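Long-range contacts in FMN Adenylyltransferase (Candida glabrata, PDB 3FWK), which catalyses the transfer of an adenylyl group from ATP to FMN, the last step in making FAD: residues 37-42 against 198-203; 60-65 against 159-164; 149-154 against 186-191; 169-174 against 295-300. All blocks are in the same frame, centred on the assembly; numbering follows the deposited sequence.

Four contacts gather this Rossmann-like chain. From the N terminus, helix 31-50 opens contact 1, which closes only at 198-203, where helix 202-212 begins. Nested within that long loop are contact 2, which sets strand 61-64 beside strand 163-165, and contact 3, which fastens helix 147-157 to the loop ahead of strand 192-194. Contacts 2 and 3 cross along the chain and touch through I164, F151, F154 and F191, so sheet and helix share one apolar layer. Contact 4 starts at 169-174, crosses contacts 1 and 3, and closes last at 295-300, bringing the C-terminal part of the chain to the core. It also touches contact 1, where R169 and D297 meet W200 and L202.

Contact 1: 37-42 against 198-203; sequences RAINTT and LHWNLA
With its CG held between backbone N and carbonyl carbon (chi1 54°), H199 swings its imidazole onto helix 31-50, while W200, whose CG lies beside its own N, lays the face of its indole on A38 and turns its N-H edge to T42. The imidazole suits its place because it offers both an N-H and two flat faces. H199 NE2 donates to A38 O at 2.9 Å, almost straight at 166°, with the oxygen in the ring plane; the same oxygen accepts the helical N-H of T42, so two donors grip it. Over one imidazole face sits the T41 methyl, CG2 being 3.7 Å from the H199 ring centroid in a CH-pi contact, and the opposite face is taken by W200 CD1. The indole has a polar edge and an apolar face. W200 NE1 donates to T42 OG1 at 2.9 Å, the oxygen lying slightly out of the indole plane, and the T42 hydroxyl is in turn bonded to P196 O. Across the face, the small A38 allows close approach, its CB lying 3.7 Å from the centroid of the five-membered ring of W200. I39 CG1 adds a touch at 3.6 Å to W200 CZ2. V73 and L77 of helix 69-86 pack on the indole, and I39 reaches helix 7-23, so the two rings join helix 31-50 to the turn between strand 192-194 and helix 202-212.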
# COMPACT_ATOMS: atom_id res chain seq x y z
N ARG A 37 14.36 0.61 -10.65
CA ARG A 37 13.95 1.58 -11.64
C ARG A 37 12.60 2.23 -11.29
O ARG A 37 12.43 3.45 -11.45
CB ARG A 37 13.91 0.94 -13.04
CG ARG A 37 15.31 0.47 -13.50
CD ARG A 37 15.29 0.02 -15.00
NE ARG A 37 14.38 -1.07 -15.34
CZ ARG A 37 14.67 -2.36 -15.30
NH1 ARG A 37 15.82 -2.77 -14.77
NH2 ARG A 37 13.80 -3.25 -15.73
N ALA A 38 11.66 1.42 -10.80
CA ALA A 38 10.34 1.95 -10.43
C ALA A 38 10.47 2.92 -9.25
O ALA A 38 9.79 3.97 -9.23
CB ALA A 38 9.43 0.80 -10.07
N ILE A 39 11.34 2.60 -8.30
CA ILE A 39 11.60 3.53 -7.17
C ILE A 39 12.15 4.84 -7.65
O ILE A 39 11.72 5.92 -7.23
CB ILE A 39 12.55 2.88 -6.13
CG1 ILE A 39 11.87 1.70 -5.45
CG2 ILE A 39 13.08 3.92 -5.15
CD1 ILE A 39 12.83 0.77 -4.68
N ASN A 40 13.13 4.79 -8.56
CA ASN A 40 13.70 6.02 -9.08
C ASN A 40 12.67 6.90 -9.80
O ASN A 40 12.67 8.11 -9.64
CB ASN A 40 14.89 5.70 -9.98
CG ASN A 40 16.08 5.22 -9.18
OD1 ASN A 40 16.25 5.59 -8.03
ND2 ASN A 40 16.90 4.37 -9.79
N THR A 41 11.77 6.27 -10.56
CA THR A 41 10.72 7.06 -11.19
C THR A 41 9.78 7.68 -10.16
O THR A 41 9.44 8.88 -10.26
CB THR A 41 9.91 6.20 -12.16
OG1 THR A 41 10.79 5.79 -13.20
CG2 THR A 41 8.74 6.96 -12.80
N THR A 42 9.38 6.90 -9.14
CA THR A 42 8.52 7.45 -8.08
C THR A 42 9.19 8.63 -7.37
O THR A 42 8.57 9.65 -7.08
CB THR A 42 8.13 6.33 -7.12
OG1 THR A 42 7.33 5.38 -7.81
CG2 THR A 42 7.40 6.89 -5.88
N LEU A 198 2.01 4.57 -10.54
CA LEU A 198 1.24 4.01 -11.67
C LEU A 198 2.01 2.94 -12.44
O LEU A 198 1.43 1.97 -12.90
CB LEU A 198 0.87 5.13 -12.66
CG LEU A 198 -0.16 6.11 -12.13
CD1 LEU A 198 -0.26 7.33 -13.06
CD2 LEU A 198 -1.53 5.43 -12.04
N HIS A 199 3.33 3.14 -12.55
CA HIS A 199 4.21 2.27 -13.34
C HIS A 199 4.68 1.02 -12.57
O HIS A 199 5.40 0.21 -13.15
CB HIS A 199 5.44 3.06 -13.78
CG HIS A 199 6.14 3.69 -12.63
ND1 HIS A 199 5.63 4.80 -12.00
CD2 HIS A 199 7.23 3.32 -11.93
CE1 HIS A 199 6.40 5.10 -10.97
NE2 HIS A 199 7.39 4.21 -10.90
N TRP A 200 4.33 0.87 -11.30
CA TRP A 200 4.72 -0.31 -10.55
C TRP A 200 3.92 -1.51 -11.00
O TRP A 200 2.73 -1.37 -11.29
CB TRP A 200 4.51 -0.08 -9.03
CG TRP A 200 5.55 0.76 -8.42
CD1 TRP A 200 5.88 2.06 -8.75
CD2 TRP A 200 6.46 0.36 -7.42
NE1 TRP A 200 6.95 2.49 -7.99
CE2 TRP A 200 7.32 1.46 -7.16
CE3 TRP A 200 6.64 -0.83 -6.68
CZ2 TRP A 200 8.36 1.40 -6.23
CZ3 TRP A 200 7.69 -0.88 -5.74
CH2 TRP A 200 8.52 0.24 -5.52
N ASN A 201 4.55 -2.67 -11.06
CA ASN A 201 3.88 -3.94 -11.28
C ASN A 201 3.75 -4.71 -9.97
O ASN A 201 4.45 -4.42 -8.98
CB ASN A 201 4.75 -4.83 -12.25
CG ASN A 201 5.26 -4.08 -13.48
OD1 ASN A 201 4.45 -3.63 -14.28
ND2 ASN A 201 6.59 -3.99 -13.64
N LEU A 202 2.89 -5.72 -9.97
CA LEU A 202 2.64 -6.53 -8.78
C LEU A 202 3.95 -7.09 -8.23
O LEU A 202 4.17 -7.06 -7.02
CB LEU A 202 1.65 -7.64 -9.12
CG LEU A 202 1.30 -8.61 -7.98
CD1 LEU A 202 0.76 -7.86 -6.76
CD2 LEU A 202 0.34 -9.67 -8.49
N ALA A 203 4.85 -7.61 -9.08
CA ALA A 203 6.08 -8.18 -8.58
C ALA A 203 6.94 -7.14 -7.88
O ALA A 203 7.67 -7.47 -6.92
CB ALA A 203 6.86 -8.82 -9.75

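Contact 2: 60-65 against 159-164; sequences EISFSY and PETKAI
E60 and S62 bond to the backbone of 162-163 in parallel fashion, the two segments running 38° apart: E60 O accepts K162 N at 2.8 Å and A163 N at 3.0 Å, and S62 N donates to A163 O at 3.0 Å. I61 and A163 share one face of the sheet, where I61 also packs on Y78 of helix 69-86. S62, S64 and I164 share the other, turned to F151 and F154 of helix 147-157; there CG2 of the beta-branched I164, anti to its backbone N (chi1 -62° for CG1), reaches S64 CB at 3.9 Å, and the small serines admit its bulk. This pairing joins strands 61-64 and 163-165 at the centre of the Rossmann-like sheet, where the chain crosses from one flank of strand 61-64 to the other. Towards the strand starts the contact becomes polar. One water donates to T161 OG1 at 2.6 Å and also bonds S62 OG, in one of its two modelled conformers. T161 OG1 is bonded to F158 O, and E60 OE1 to S55 N. K162 points its amine away from E60 and, with K53, W54 and Y192, lines the pocket that holds a glucose molecule.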
# COMPACT_ATOMS: atom_id res chain seq x y z
N GLU A 60 -1.31 21.34 2.40
CA GLU A 60 -1.66 21.32 0.97
C GLU A 60 -1.84 19.91 0.41
O GLU A 60 -2.64 19.73 -0.51
CB GLU A 60 -0.68 22.11 0.10
CG GLU A 60 -0.81 23.62 0.37
CD GLU A 60 0.20 24.47 -0.37
OE1 GLU A 60 0.99 23.95 -1.17
OE2 GLU A 60 0.22 25.70 -0.12
N ILE A 61 -1.07 18.95 0.93
CA ILE A 61 -1.15 17.59 0.44
C ILE A 61 -1.73 16.68 1.53
O ILE A 61 -1.25 16.68 2.67
CB ILE A 61 0.23 17.03 0.06
CG1 ILE A 61 0.88 17.89 -1.04
CG2 ILE A 61 0.12 15.55 -0.41
CD1 ILE A 61 2.23 17.38 -1.48
N SER A 62 -2.72 15.86 1.16
CA SER A 62 -3.15 14.76 2.03
C SER A 62 -2.84 13.43 1.33
O SER A 62 -2.74 13.37 0.12
CB SER A 62 -4.62 14.88 2.36
OG SER A 62 -4.84 15.81 3.41
N PHE A 63 -2.66 12.39 2.13
CA PHE A 63 -2.31 11.10 1.61
C PHE A 63 -3.51 10.17 1.74
O PHE A 63 -3.98 9.95 2.86
CB PHE A 63 -1.08 10.57 2.38
CG PHE A 63 -0.49 9.34 1.78
CD1 PHE A 63 0.75 9.41 1.12
CD2 PHE A 63 -1.15 8.12 1.83
CE1 PHE A 63 1.32 8.31 0.52
CE2 PHE A 63 -0.59 6.98 1.22
CZ PHE A 63 0.65 7.07 0.57
N SER A 64 -3.99 9.59 0.63
CA SER A 64 -5.09 8.63 0.71
C SER A 64 -4.55 7.24 0.99
O SER A 64 -3.83 6.68 0.16
CB SER A 64 -5.93 8.66 -0.58
OG SER A 64 -7.04 7.78 -0.40
N TYR A 65 -4.88 6.68 2.14
CA TYR A 65 -4.31 5.43 2.60
C TYR A 65 -5.37 4.44 2.98
O TYR A 65 -6.19 4.72 3.86
CB TYR A 65 -3.42 5.70 3.83
CG TYR A 65 -2.73 4.49 4.42
CD1 TYR A 65 -1.64 3.89 3.80
CD2 TYR A 65 -3.16 3.99 5.68
CE1 TYR A 65 -1.04 2.77 4.34
CE2 TYR A 65 -2.52 2.92 6.26
CZ TYR A 65 -1.49 2.31 5.57
OH TYR A 65 -0.81 1.24 6.13
N PRO A 159 -10.31 22.42 3.96
CA PRO A 159 -10.40 23.21 2.74
C PRO A 159 -9.08 23.73 2.19
O PRO A 159 -9.07 24.22 1.06
CB PRO A 159 -11.33 24.37 3.15
CG PRO A 159 -11.13 24.50 4.61
CD PRO A 159 -10.94 23.10 5.12
N GLU A 160 -7.99 23.61 2.94
CA GLU A 160 -6.67 24.02 2.48
C GLU A 160 -6.06 22.99 1.50
O GLU A 160 -4.98 23.21 0.94
CB GLU A 160 -5.73 24.17 3.69
CG GLU A 160 -5.34 22.87 4.44
CD GLU A 160 -6.32 22.43 5.56
OE1 GLU A 160 -7.54 22.73 5.51
OE2 GLU A 160 -5.85 21.71 6.48
N THR A 161 -6.69 21.81 1.40
CA THR A 161 -6.14 20.70 0.63
C THR A 161 -6.09 21.10 -0.82
O THR A 161 -7.13 21.49 -1.38
CB THR A 161 -7.00 19.44 0.80
OG1 THR A 161 -7.14 19.14 2.19
CG2 THR A 161 -6.33 18.24 0.09
N LYS A 162 -4.93 20.92 -1.47
CA LYS A 162 -4.80 21.19 -2.89
C LYS A 162 -4.55 19.93 -3.69
O LYS A 162 -4.79 19.92 -4.92
CB LYS A 162 -3.65 22.17 -3.15
CG LYS A 162 -3.79 23.54 -2.48
CD LYS A 162 -5.11 24.23 -2.85
CE LYS A 162 -5.30 25.54 -2.06
NZ LYS A 162 -6.19 26.47 -2.77
N ALA A 163 -4.04 18.87 -3.06
CA ALA A 163 -3.61 17.69 -3.79
C ALA A 163 -3.70 16.50 -2.86
O ALA A 163 -3.55 16.63 -1.64
CB ALA A 163 -2.17 17.87 -4.29
N ILE A 164 -3.98 15.33 -3.45
CA ILE A 164 -4.11 14.09 -2.68
C ILE A 164 -3.28 12.99 -3.36
O ILE A 164 -3.37 12.80 -4.57
CB ILE A 164 -5.55 13.67 -2.48
CG1 ILE A 164 -6.23 14.78 -1.66
CG2 ILE A 164 -5.61 12.35 -1.68
CD1 ILE A 164 -7.56 14.49 -1.16
O HOH W 1 -4.94 18.33 3.32

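Contact 3: 149-154 against 186-191; sequences EAFETF and ANWPDF
F151 and P189 form the tight centre of this contact, in which helix 147-157, packed on the Rossmann-like sheet, is met by the loop of the antiparallel hairpin formed by strands 181-183 and 192-194. Proline suits the spot: its rigid ring fits against one turn of the helix, with P189 CG 3.5 Å from F151 O and 3.8 Å from F151 CB, while P189 CD lies 3.7 Å from E152 N. Phenylalanine spreads the packing further, since F151, W188 and F191 make an aromatic cluster. The six-membered ring of W188 lies near parallel to the F151 ring but slid off it, the planes 25° apart, whereas F191 meets F151 obliquely at 52°. I164 of strand 163-165 packs on both phenylalanines and joins the cluster to the sheet. Outwards the character changes, and E152 supplies a polar border. Its CG is anti to the backbone N (chi1 176°) and its chain bends next, which carries the carboxylate alongside the proline ring. A water that may be shared with other acceptors sits 2.9 Å from E152 OE1 and 3.2 Å from N187 O, a looser link than the packing inside. The carboxylate touches the loop directly too, E152 OE1 coming 3.7 Å from P189 CB.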
# COMPACT_ATOMS: atom_id res chain seq x y z
N GLU A 149 -18.39 11.62 -3.13
CA GLU A 149 -19.15 12.28 -2.06
C GLU A 149 -18.36 12.30 -0.74
O GLU A 149 -18.32 13.30 -0.02
CB GLU A 149 -20.53 11.61 -1.86
CG GLU A 149 -21.51 11.92 -3.01
CD GLU A 149 -22.74 11.04 -3.02
OE1 GLU A 149 -22.76 9.92 -2.49
OE2 GLU A 149 -23.73 11.48 -3.64
N ALA A 150 -17.71 11.18 -0.42
CA ALA A 150 -16.91 11.12 0.80
C ALA A 150 -15.76 12.13 0.74
O ALA A 150 -15.41 12.77 1.74
CB ALA A 150 -16.36 9.69 1.02
N PHE A 151 -15.15 12.29 -0.44
CA PHE A 151 -14.06 13.25 -0.60
C PHE A 151 -14.58 14.68 -0.57
O PHE A 151 -13.87 15.57 -0.13
CB PHE A 151 -13.23 12.95 -1.86
CG PHE A 151 -12.09 12.04 -1.62
CD1 PHE A 151 -10.97 12.46 -0.92
CD2 PHE A 151 -12.11 10.75 -2.11
CE1 PHE A 151 -9.86 11.60 -0.73
CE2 PHE A 151 -11.03 9.87 -1.90
CZ PHE A 151 -9.92 10.29 -1.21
N GLU A 152 -15.81 14.91 -1.01
CA GLU A 152 -16.38 16.27 -0.89
C GLU A 152 -16.50 16.66 0.57
O GLU A 152 -16.17 17.79 0.96
CB GLU A 152 -17.73 16.34 -1.59
CG GLU A 152 -18.42 17.68 -1.42
CD GLU A 152 -17.56 18.84 -1.90
OE1 GLU A 152 -16.95 18.73 -3.00
OE2 GLU A 152 -17.49 19.86 -1.15
N THR A 153 -16.96 15.73 1.40
CA THR A 153 -17.04 15.99 2.83
C THR A 153 -15.67 16.22 3.45
O THR A 153 -15.48 17.14 4.26
CB THR A 153 -17.80 14.85 3.54
OG1 THR A 153 -19.12 14.81 3.01
CG2 THR A 153 -17.79 15.04 5.06
N PHE A 154 -14.70 15.42 3.05
CA PHE A 154 -13.32 15.61 3.47
C PHE A 154 -12.81 17.01 3.15
O PHE A 154 -12.20 17.67 3.99
CB PHE A 154 -12.45 14.54 2.81
CG PHE A 154 -11.01 14.79 2.97
CD1 PHE A 154 -10.37 14.48 4.14
CD2 PHE A 154 -10.29 15.40 1.94
CE1 PHE A 154 -8.99 14.73 4.30
CE2 PHE A 154 -8.94 15.68 2.09
CZ PHE A 154 -8.28 15.33 3.23
N ALA A 186 -14.89 15.83 -12.63
CA ALA A 186 -15.79 16.97 -12.40
C ALA A 186 -16.70 16.81 -11.19
O ALA A 186 -17.12 17.82 -10.61
CB ALA A 186 -16.62 17.25 -13.62
N ASN A 187 -17.01 15.56 -10.80
CA ASN A 187 -17.92 15.33 -9.66
C ASN A 187 -17.19 15.10 -8.35
O ASN A 187 -17.81 14.75 -7.37
CB ASN A 187 -18.90 14.21 -9.96
CG ASN A 187 -18.26 12.87 -10.00
OD1 ASN A 187 -17.05 12.74 -10.25
ND2 ASN A 187 -19.05 11.83 -9.79
N TRP A 188 -15.88 15.31 -8.35
CA TRP A 188 -15.10 15.30 -7.11
C TRP A 188 -14.89 16.73 -6.62
O TRP A 188 -15.00 17.67 -7.42
CB TRP A 188 -13.73 14.70 -7.43
CG TRP A 188 -13.74 13.22 -7.42
CD1 TRP A 188 -14.51 12.39 -8.19
CD2 TRP A 188 -12.90 12.39 -6.65
NE1 TRP A 188 -14.23 11.07 -7.90
CE2 TRP A 188 -13.23 11.05 -6.98
CE3 TRP A 188 -11.92 12.64 -5.71
CZ2 TRP A 188 -12.60 9.95 -6.37
CZ3 TRP A 188 -11.29 11.54 -5.09
CH2 TRP A 188 -11.62 10.22 -5.45
N PRO A 189 -14.44 16.89 -5.37
CA PRO A 189 -13.83 18.14 -5.00
C PRO A 189 -12.65 18.41 -5.94
O PRO A 189 -12.04 17.48 -6.49
CB PRO A 189 -13.34 17.90 -3.58
CG PRO A 189 -13.19 16.42 -3.48
CD PRO A 189 -14.33 15.88 -4.29
N ASP A 190 -12.30 19.68 -6.08
CA ASP A 190 -11.25 20.10 -6.99
C ASP A 190 -9.91 19.96 -6.32
O ASP A 190 -9.57 20.76 -5.45
CB ASP A 190 -11.55 21.56 -7.35
CG ASP A 190 -10.50 22.16 -8.24
OD1 ASP A 190 -9.62 21.43 -8.73
OD2 ASP A 190 -10.57 23.39 -8.44
N PHE A 191 -9.13 18.94 -6.69
CA PHE A 191 -7.76 18.85 -6.26
C PHE A 191 -6.94 18.20 -7.37
O PHE A 191 -7.50 17.64 -8.32
CB PHE A 191 -7.62 18.18 -4.85
CG PHE A 191 -8.18 16.78 -4.73
CD1 PHE A 191 -9.41 16.52 -4.09
CD2 PHE A 191 -7.40 15.69 -5.11
CE1 PHE A 191 -9.89 15.18 -3.98
CE2 PHE A 191 -7.86 14.37 -4.99
CZ PHE A 191 -9.11 14.12 -4.42
O HOH W 2 -18.02 17.10 -5.15

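Contact 4: 169-174 against 295-300; sequences RHTDPF and VDDKLE
The guanidinium of R169 takes two carboxylates at its edge. A bend at chi3 (-53°) of R169 turns that edge to both. The side chains of E300 and R169 run toward each other from opposite directions, the carboxylate nearly coplanar with the guanidinium (4°), and OE1 of E300 lies 2.7 Å from R169 NH2 in a salt bridge whose hydrogen bond is weak because bent. D297 stands crosswise, its carboxylate plane turned 61°, and a single oxygen is gripped by two nitrogens: OD1 is 3.1 Å from both R169 NH1 and R169 NH2, tilted to one side of the guanidinium plane. On the other side T171 OG1 stands obliquely above that plane. R169 has two modelled conformers, and one is described. Arginine, with several N-H groups in one plane, can serve such a cluster: NH1 also bonds W200 O, while L202 N donates to D297 OD1 and K69 forms a salt bridge with E300 OE2. A water ties the same pieces, bonding T171 OG1, D297 O and E300 OE1. D172 OD2 accepts R169 N at 2.8 Å within a type I turn, and D172 OD1 pairs with R301. The result is a salt-bridge network that fastens the C-terminal loop beside K69 and D70 of the segment after strand 61-64, which resembles the PP-loop of PAPS reductase relatives and so probably belongs to the nucleotide site.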
# COMPACT_ATOMS: atom_id res chain seq x y z
N ARG A 169 -2.30 1.75 -9.40
CA ARG A 169 -1.39 1.33 -10.48
C ARG A 169 -2.16 1.26 -11.79
O ARG A 169 -3.37 1.06 -11.81
CB ARG A 169 -0.77 -0.06 -10.17
CG ARG A 169 -0.04 -0.06 -8.85
CD ARG A 169 0.78 -1.35 -8.52
NE ARG A 169 0.05 -2.62 -8.61
CZ ARG A 169 0.04 -3.41 -9.70
NH1 ARG A 169 0.70 -3.09 -10.80
NH2 ARG A 169 -0.63 -4.55 -9.67
N HIS A 170 -1.44 1.35 -12.90
CA HIS A 170 -2.14 1.27 -14.20
C HIS A 170 -2.93 -0.01 -14.40
O HIS A 170 -3.94 0.01 -15.10
CB HIS A 170 -1.17 1.42 -15.37
CG HIS A 170 -0.75 2.82 -15.67
ND1 HIS A 170 -1.66 3.84 -15.88
CD2 HIS A 170 0.48 3.35 -15.86
CE1 HIS A 170 -0.99 4.96 -16.15
NE2 HIS A 170 0.31 4.69 -16.15
N THR A 171 -2.48 -1.12 -13.81
CA THR A 171 -3.16 -2.38 -13.99
C THR A 171 -4.42 -2.52 -13.13
O THR A 171 -5.18 -3.47 -13.33
CB THR A 171 -2.25 -3.59 -13.69
OG1 THR A 171 -1.82 -3.47 -12.34
CG2 THR A 171 -1.03 -3.63 -14.62
N ASP A 172 -4.64 -1.60 -12.20
CA ASP A 172 -5.84 -1.65 -11.39
C ASP A 172 -7.07 -1.21 -12.19
O ASP A 172 -6.94 -0.49 -13.18
CB ASP A 172 -5.69 -0.69 -10.20
CG ASP A 172 -4.66 -1.16 -9.17
OD1 ASP A 172 -4.50 -2.37 -8.98
OD2 ASP A 172 -4.06 -0.29 -8.52
N PRO A 173 -8.27 -1.60 -11.74
CA PRO A 173 -9.47 -1.04 -12.36
C PRO A 173 -9.42 0.49 -12.35
O PRO A 173 -9.00 1.10 -11.37
CB PRO A 173 -10.61 -1.58 -11.47
CG PRO A 173 -10.07 -2.85 -10.96
CD PRO A 173 -8.59 -2.55 -10.67
N PHE A 174 -9.88 1.10 -13.44
CA PHE A 174 -9.83 2.54 -13.60
C PHE A 174 -8.43 3.10 -13.60
O PHE A 174 -8.27 4.31 -13.37
CB PHE A 174 -10.71 3.26 -12.56
CG PHE A 174 -12.04 2.59 -12.36
CD1 PHE A 174 -12.95 2.53 -13.41
CD2 PHE A 174 -12.34 1.95 -11.16
CE1 PHE A 174 -14.19 1.85 -13.25
CE2 PHE A 174 -13.55 1.28 -10.99
CZ PHE A 174 -14.47 1.24 -12.04
N VAL A 295 2.63 -13.28 -9.23
CA VAL A 295 3.30 -12.15 -9.86
C VAL A 295 2.63 -11.74 -11.16
O VAL A 295 3.07 -10.77 -11.79
CB VAL A 295 4.82 -12.39 -10.09
CG1 VAL A 295 5.54 -12.49 -8.72
CG2 VAL A 295 5.03 -13.66 -10.93
N ASP A 296 1.53 -12.39 -11.55
CA ASP A 296 0.80 -11.99 -12.76
C ASP A 296 -0.28 -10.97 -12.42
O ASP A 296 -1.30 -11.31 -11.81
CB ASP A 296 0.21 -13.25 -13.40
CG ASP A 296 -0.49 -12.98 -14.73
OD1 ASP A 296 -0.75 -11.79 -15.08
OD2 ASP A 296 -0.80 -13.99 -15.40
N ASP A 297 -0.07 -9.72 -12.85
CA ASP A 297 -1.00 -8.64 -12.59
C ASP A 297 -2.40 -8.97 -13.04
O ASP A 297 -3.35 -8.48 -12.42
CB ASP A 297 -0.56 -7.33 -13.25
CG ASP A 297 0.83 -6.89 -12.78
OD1 ASP A 297 0.92 -5.92 -12.01
OD2 ASP A 297 1.85 -7.55 -13.15
N LYS A 298 -2.55 -9.76 -14.10
CA LYS A 298 -3.89 -10.03 -14.64
C LYS A 298 -4.72 -10.87 -13.69
O LYS A 298 -5.93 -10.89 -13.82
CB LYS A 298 -3.81 -10.76 -15.97
CG LYS A 298 -3.21 -9.89 -17.08
CD LYS A 298 -3.11 -10.60 -18.42
CE LYS A 298 -2.13 -11.75 -18.41
NZ LYS A 298 -0.79 -11.38 -17.85
N LEU A 299 -4.07 -11.57 -12.76
CA LEU A 299 -4.75 -12.49 -11.86
C LEU A 299 -4.88 -11.95 -10.45
O LEU A 299 -5.38 -12.64 -9.55
CB LEU A 299 -4.01 -13.81 -11.82
CG LEU A 299 -3.86 -14.53 -13.17
CD1 LEU A 299 -3.03 -15.79 -12.97
CD2 LEU A 299 -5.20 -14.86 -13.79
N GLU A 300 -4.51 -10.69 -10.24
CA GLU A 300 -4.51 -10.11 -8.92
C GLU A 300 -5.88 -10.14 -8.23
O GLU A 300 -5.95 -10.34 -7.01
CB GLU A 300 -3.97 -8.68 -9.00
CG GLU A 300 -3.75 -8.00 -7.66
CD GLU A 300 -3.03 -6.67 -7.78
OE1 GLU A 300 -2.48 -6.37 -8.85
OE2 GLU A 300 -2.99 -5.93 -6.78
O HOH W 3 -3.38 -5.89 -11.30